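Local coordinates for rhomboid protease GlpG (Haemophilus influenzae, PDB 2NR9), which cleaves transmembrane segments of other proteins within the membrane, as an intramembrane serine protease with a serine-histidine catalytic dyad, at residues K10-L15 and M79-F84; S55-H60 and V95-T100. The protein carries 2 engineered substitutions. All coordinates share one frame; numbering follows the deposited sequence.

Interaction 1: residues K10-L15 and M79-F84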
loop_
_atom_site.group_PDB
_atom_site.type_symbol
_atom_site.label_atom_id
_atom_site.label_comp_id
_atom_site.label_asym_id
_atom_site.label_seq_id
_atom_site.Cartn_x
_atom_site.Cartn_y
_atom_site.Cartn_z
ATOM N N LYS A 10 -3.884 14.881 3.647
ATOM C CA LYS A 10 -4.289 15.275 2.304
ATOM C C LYS A 10 -3.917 14.225 1.249
ATOM O O LYS A 10 -4.696 13.954 0.343
ATOM C CB LYS A 10 -3.695 16.639 1.947
ATOM C CG LYS A 10 -4.236 17.780 2.799
ATOM C CD LYS A 10 -3.570 19.100 2.458
ATOM C CE LYS A 10 -4.147 20.237 3.302
ATOM N NZ LYS A 10 -3.535 21.552 2.962
ATOM N N ILE A 11 -2.730 13.640 1.370
ATOM C CA ILE A 11 -2.299 12.611 0.420
ATOM C C ILE A 11 -3.148 11.341 0.572
ATOM O O ILE A 11 -3.599 10.765 -0.417
ATOM C CB ILE A 11 -0.809 12.275 0.577
ATOM C CG1 ILE A 11 0.057 13.512 0.275
ATOM C CG2 ILE A 11 -0.419 11.119 -0.356
ATOM C CD1 ILE A 11 -0.036 14.008 -1.175
ATOM N N THR A 12 -3.359 10.915 1.817
ATOM C CA THR A 12 -4.211 9.759 2.108
ATOM C C THR A 12 -5.564 9.957 1.441
ATOM O O THR A 12 -6.047 9.093 0.707
ATOM C CB THR A 12 -4.457 9.613 3.631
ATOM O OG1 THR A 12 -3.214 9.378 4.304
ATOM C CG2 THR A 12 -5.405 8.466 3.912
ATOM N N LEU A 13 -6.173 11.105 1.716
ATOM C CA LEU A 13 -7.469 11.456 1.158
ATOM C C LEU A 13 -7.469 11.464 -0.363
ATOM O O LEU A 13 -8.366 10.912 -0.981
ATOM C CB LEU A 13 -7.954 12.795 1.718
ATOM C CG LEU A 13 -8.431 12.708 3.169
ATOM C CD1 LEU A 13 -8.557 14.080 3.798
ATOM C CD2 LEU A 13 -9.753 11.953 3.238
ATOM N N ILE A 14 -6.464 12.097 -0.967
ATOM C CA ILE A 14 -6.369 12.136 -2.429
ATOM C C ILE A 14 -6.281 10.738 -3.048
ATOM O O ILE A 14 -6.912 10.464 -4.073
ATOM C CB ILE A 14 -5.164 12.970 -2.917
ATOM C CG1 ILE A 14 -5.429 14.466 -2.721
ATOM C CG2 ILE A 14 -4.895 12.689 -4.389
ATOM C CD1 ILE A 14 -4.307 15.358 -3.232
ATOM N N LEU A 15 -5.476 9.864 -2.443
ATOM C CA LEU A 15 -5.302 8.501 -2.958
ATOM C C LEU A 15 -6.557 7.648 -2.774
ATOM O O LEU A 15 -6.932 6.865 -3.658
ATOM C CB LEU A 15 -4.083 7.826 -2.315
ATOM C CG LEU A 15 -2.724 8.381 -2.746
ATOM C CD1 LEU A 15 -1.594 7.789 -1.905
ATOM C CD2 LEU A 15 -2.486 8.130 -4.236
ATOM N N MET A 79 -2.364 7.381 9.609
ATOM C CA MET A 79 -1.448 7.428 10.753
ATOM C C MET A 79 -0.071 7.885 10.307
ATOM O O MET A 79 0.540 8.738 10.944
ATOM C CB MET A 79 -1.314 6.059 11.420
ATOM C CG MET A 79 -2.511 5.618 12.217
ATOM S SD MET A 79 -2.127 4.130 13.158
ATOM C CE MET A 79 -3.755 3.719 13.805
ATOM N N ILE A 80 0.440 7.263 9.246
ATOM C CA ILE A 80 1.761 7.607 8.712
ATOM C C ILE A 80 1.826 9.070 8.303
ATOM O O ILE A 80 2.750 9.789 8.679
ATOM C CB ILE A 80 2.145 6.718 7.495
ATOM C CG1 ILE A 80 2.344 5.268 7.937
ATOM C CG2 ILE A 80 3.417 7.238 6.830
ATOM C CD1 ILE A 80 2.792 4.345 6.816
ATOM N N GLU A 81 0.837 9.516 7.540
ATOM C CA GLU A 81 0.818 10.901 7.097
ATOM C C GLU A 81 0.798 11.880 8.270
ATOM O O GLU A 81 1.577 12.831 8.308
ATOM C CB GLU A 81 -0.360 11.168 6.169
ATOM C CG GLU A 81 -0.401 12.595 5.665
ATOM C CD GLU A 81 -1.217 12.733 4.411
ATOM O OE1 GLU A 81 -2.089 11.877 4.178
ATOM O OE2 GLU A 81 -0.985 13.698 3.653
ATOM N N ARG A 82 -0.085 11.636 9.231
ATOM C CA ARG A 82 -0.214 12.521 10.387
ATOM C C ARG A 82 0.973 12.438 11.336
ATOM O O ARG A 82 1.229 13.364 12.098
ATOM C CB ARG A 82 -1.514 12.240 11.144
ATOM C CG ARG A 82 -2.759 12.767 10.457
ATOM C CD ARG A 82 -4.020 12.512 11.289
ATOM N NE ARG A 82 -4.434 11.108 11.266
ATOM C CZ ARG A 82 -4.142 10.219 12.211
ATOM N NH1 ARG A 82 -3.446 10.585 13.280
ATOM N NH2 ARG A 82 -4.567 8.967 12.098
ATOM N N THR A 83 1.726 11.350 11.259
ATOM C CA THR A 83 2.844 11.156 12.168
ATOM C C THR A 83 4.218 11.502 11.569
ATOM O O THR A 83 5.049 12.124 12.241
ATOM C CB THR A 83 2.845 9.737 12.755
ATOM O OG1 THR A 83 1.558 9.457 13.322
ATOM C CG2 THR A 83 3.906 9.603 13.827
ATOM N N PHE A 84 4.438 11.152 10.302
ATOM C CA PHE A 84 5.742 11.395 9.662
ATOM C C PHE A 84 5.720 12.391 8.488
ATOM O O PHE A 84 6.766 12.710 7.923
ATOM C CB PHE A 84 6.367 10.079 9.196
ATOM C CG PHE A 84 6.365 9.008 10.238
ATOM C CD1 PHE A 84 5.394 8.026 10.233
ATOM C CD2 PHE A 84 7.327 8.988 11.235
ATOM C CE1 PHE A 84 5.382 7.043 11.194
ATOM C CE2 PHE A 84 7.312 8.009 12.208
ATOM C CZ PHE A 84 6.346 7.028 12.178
#

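Interaction 2: residues S55-H60 and V95-T100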
loop_
_atom_site.group_PDB
_atom_site.type_symbol
_atom_site.label_atom_id
_atom_site.label_comp_id
_atom_site.label_asym_id
_atom_site.label_seq_id
_atom_site.Cartn_x
_atom_site.Cartn_y
_atom_site.Cartn_z
ATOM N N SER A 55 0.422 2.933 -11.514
ATOM C CA SER A 55 -1.025 3.036 -11.748
ATOM C C SER A 55 -1.851 1.788 -11.454
ATOM O O SER A 55 -3.034 1.889 -11.144
ATOM C CB SER A 55 -1.328 3.563 -13.157
ATOM O OG SER A 55 -0.818 2.699 -14.167
ATOM N N HIS A 56 -1.241 0.617 -11.577
ATOM C CA HIS A 56 -1.949 -0.637 -11.336
ATOM C C HIS A 56 -2.606 -0.683 -9.952
ATOM O O HIS A 56 -3.540 -1.457 -9.725
ATOM C CB HIS A 56 -0.998 -1.826 -11.505
ATOM C CG HIS A 56 0.227 -1.748 -10.642
ATOM N ND1 HIS A 56 0.276 -2.272 -9.368
ATOM C CD2 HIS A 56 1.440 -1.185 -10.863
ATOM C CE1 HIS A 56 1.477 -2.071 -8.856
ATOM N NE2 HIS A 56 2.197 -1.397 -9.736
ATOM N N THR A 57 -2.141 0.182 -9.048
ATOM C CA THR A 57 -2.628 0.205 -7.666
ATOM C C THR A 57 -3.949 0.948 -7.502
ATOM O O THR A 57 -4.561 0.905 -6.440
ATOM C CB THR A 57 -1.608 0.874 -6.726
ATOM O OG1 THR A 57 -1.490 2.264 -7.059
ATOM C CG2 THR A 57 -0.254 0.199 -6.830
ATOM N N LEU A 58 -4.363 1.654 -8.544
ATOM C CA LEU A 58 -5.578 2.461 -8.503
ATOM C C LEU A 58 -6.820 1.733 -9.029
ATOM O O LEU A 58 -7.915 2.302 -9.049
ATOM C CB LEU A 58 -5.360 3.746 -9.301
ATOM C CG LEU A 58 -4.760 4.991 -8.623
ATOM C CD1 LEU A 58 -3.996 4.698 -7.344
ATOM C CD2 LEU A 58 -3.940 5.824 -9.607
ATOM N N VAL A 59 -6.638 0.509 -9.516
ATOM C CA VAL A 59 -7.740 -0.271 -10.056
ATOM C C VAL A 59 -8.108 -1.422 -9.115
ATOM O O VAL A 59 -7.234 -2.107 -8.585
ATOM C CB VAL A 59 -7.401 -0.848 -11.455
ATOM C CG1 VAL A 59 -8.592 -1.619 -12.019
ATOM C CG2 VAL A 59 -6.986 0.265 -12.409
ATOM N N HIS A 60 -9.406 -1.628 -8.918
ATOM C CA HIS A 60 -9.884 -2.692 -8.052
ATOM C C HIS A 60 -10.863 -3.616 -8.778
ATOM O O HIS A 60 -11.489 -3.223 -9.765
ATOM C CB HIS A 60 -10.444 -2.121 -6.745
ATOM C CG HIS A 60 -9.383 -1.581 -5.834
ATOM N ND1 HIS A 60 -8.808 -0.339 -6.016
ATOM C CD2 HIS A 60 -8.709 -2.161 -4.813
ATOM C CE1 HIS A 60 -7.845 -0.168 -5.126
ATOM N NE2 HIS A 60 -7.767 -1.256 -4.380
ATOM N N VAL A 95 7.099 4.050 -4.147
ATOM C CA VAL A 95 8.103 2.982 -4.064
ATOM C C VAL A 95 7.505 1.600 -3.818
ATOM O O VAL A 95 7.904 0.622 -4.457
ATOM C CB VAL A 95 9.172 3.297 -2.991
ATOM C CG1 VAL A 95 10.008 2.057 -2.678
ATOM C CG2 VAL A 95 10.060 4.465 -3.443
ATOM N N ALA A 96 6.584 1.500 -2.871
ATOM C CA ALA A 96 5.911 0.228 -2.647
ATOM C C ALA A 96 5.171 -0.199 -3.918
ATOM O O ALA A 96 5.274 -1.347 -4.342
ATOM C CB ALA A 96 4.960 0.317 -1.480
ATOM N N SER A 97 4.454 0.736 -4.543
ATOM C CA SER A 97 3.714 0.430 -5.778
ATOM C C SER A 97 4.639 -0.143 -6.855
ATOM O O SER A 97 4.315 -1.140 -7.503
ATOM C CB SER A 97 3.016 1.686 -6.330
ATOM O OG SER A 97 2.041 2.189 -5.425
ATOM N N ALA A 98 5.780 0.506 -7.052
ATOM C CA ALA A 98 6.733 0.089 -8.072
ATOM C C ALA A 98 7.386 -1.234 -7.740
ATOM O O ALA A 98 7.530 -2.096 -8.609
ATOM C CB ALA A 98 7.795 1.165 -8.284
ATOM N N ILE A 99 7.810 -1.390 -6.489
ATOM C CA ILE A 99 8.494 -2.608 -6.075
ATOM C C ILE A 99 7.590 -3.840 -6.042
ATOM O O ILE A 99 7.971 -4.903 -6.546
ATOM C CB ILE A 99 9.240 -2.429 -4.733
ATOM C CG1 ILE A 99 10.451 -1.504 -4.935
ATOM C CG2 ILE A 99 9.710 -3.789 -4.196
ATOM C CD1 ILE A 99 11.153 -1.117 -3.646
ATOM N N THR A 100 6.395 -3.699 -5.460
ATOM C CA THR A 100 5.447 -4.821 -5.379
ATOM C C THR A 100 4.979 -5.266 -6.766
ATOM O O THR A 100 4.818 -6.461 -7.021
ATOM C CB THR A 100 4.224 -4.499 -4.496
ATOM O OG1 THR A 100 3.524 -3.363 -5.026
ATOM C CG2 THR A 100 4.662 -4.212 -3.055
#

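Interaction 1: residues K10-L15 and M79-F84
T12 and E81 are the residues whose backbones come nearest, with 7.2 Å between their CA atoms. Here helices 10-27 and 63-84 run close to antiparallel: the directions of the two short segments differ by 157°, and their axes approach to 9.3 Å. The gap is bridged by one long side chain. E81 points at the neighbouring helix with CG anti to its own N (chi1 -179°), and its chain stays extended beyond, carrying the carboxylate to the first turn of helix 10-27, where the leading N-H groups have no earlier carbonyl in the helix to bind. Glutamate suits the place because its length spans the gap and its two oxygens serve two successive N-H groups. E81 OE2 takes the N-H of I11 (I11 N to E81 OE2 2.9 Å) on its syn side, the side of the other oxygen. E81 OE1 takes the N-H of T12, also syn though slightly out of the carboxylate plane, in a 2.8 Å T12 N to E81 OE1 bond that is almost straight at 166°. The T12 hydroxyl adds a third bond, T12 OG1 to E81 OE1 2.7 Å, meeting that oxygen nearly head-on to its C-O bond. Threonine suits this place because OG1 lies beside its own backbone N, so that hydroxyl and N-H converge on one acceptor. Besides its N-H, I11 lays CB, 3.4 Å from E81 OE2, and CG1 against the carboxylate, while the chain end leads away. A fourth bond, from S86 to E81 OE2, helps fix the rotation of the carboxylate, and L89 lies against E81. The helix end would be expected to stabilise the charge of this buried glutamate. E81, of the GGxxExxxG sequence of rhomboids, thus plays a cap-like role, binding from the second transmembrane helix the first-turn N-H groups of the first.

Interaction 2: residues S55-H60 and V95-T100
Polar contact across this junction comes from H56, whose NE2 reaches the backbone O of S97 at 3.1 Å. The bond is weak, since its angle at the hydrogen is only 125°, although the carbonyl oxygen lies at the ring edge in the ring plane. NE2 also makes a weak bond to the O of Y53, so its N-H is shared between two carbonyls. CG of H56 stands between the backbone N and the carbonyl carbon (chi1 56°), a turn that swings the ring out to the helix; F112 meets the ring edge-to-face.

The methyl of T57 gives the main van der Waals contact. This CG2 lies against the S97 side chain, 3.6 Å from S97 CB and 3.3 Å from S97 OG. The small serine lets the 3-10 turn come close to the helix, while the hydroxyls turn to other partners: S97 OG to the O of Y93, and T57 OG1 to Y93 OH and the O of I54.

All three residues are buried, and H56 NE2, T57 OG1 and S97 OG all have partners. The imidazole acts here as a donor through NE2, and the loop is held to helix 86-108 by bent hydrogen bonding and methyl packing, without any salt bridge.

In the fold
Helix 86-108 ties the two contacts together. Its first turn supplies S86, a further partner of the glutamate in interaction 1, and its middle supplies the 95-100 segment of interaction 2. Helix 63-84 leads from just after the loop of interaction 2 to interaction 1, and the four segments alternate along the chain. The centres of the contacts are about 17 Å apart, and their nearest atoms, about 5 Å apart, do not touch. Interaction 1 lies away from the active site. Interaction 2 is close to it: the T57 side chain is about 8 Å from that of the nucleophile S116, about 10 Å from that of H169, and about 7 Å from a bound lipid-like phosphate ligand, (R)-2-(formyloxy)-3-(phosphonooxy)propyl pentanoate.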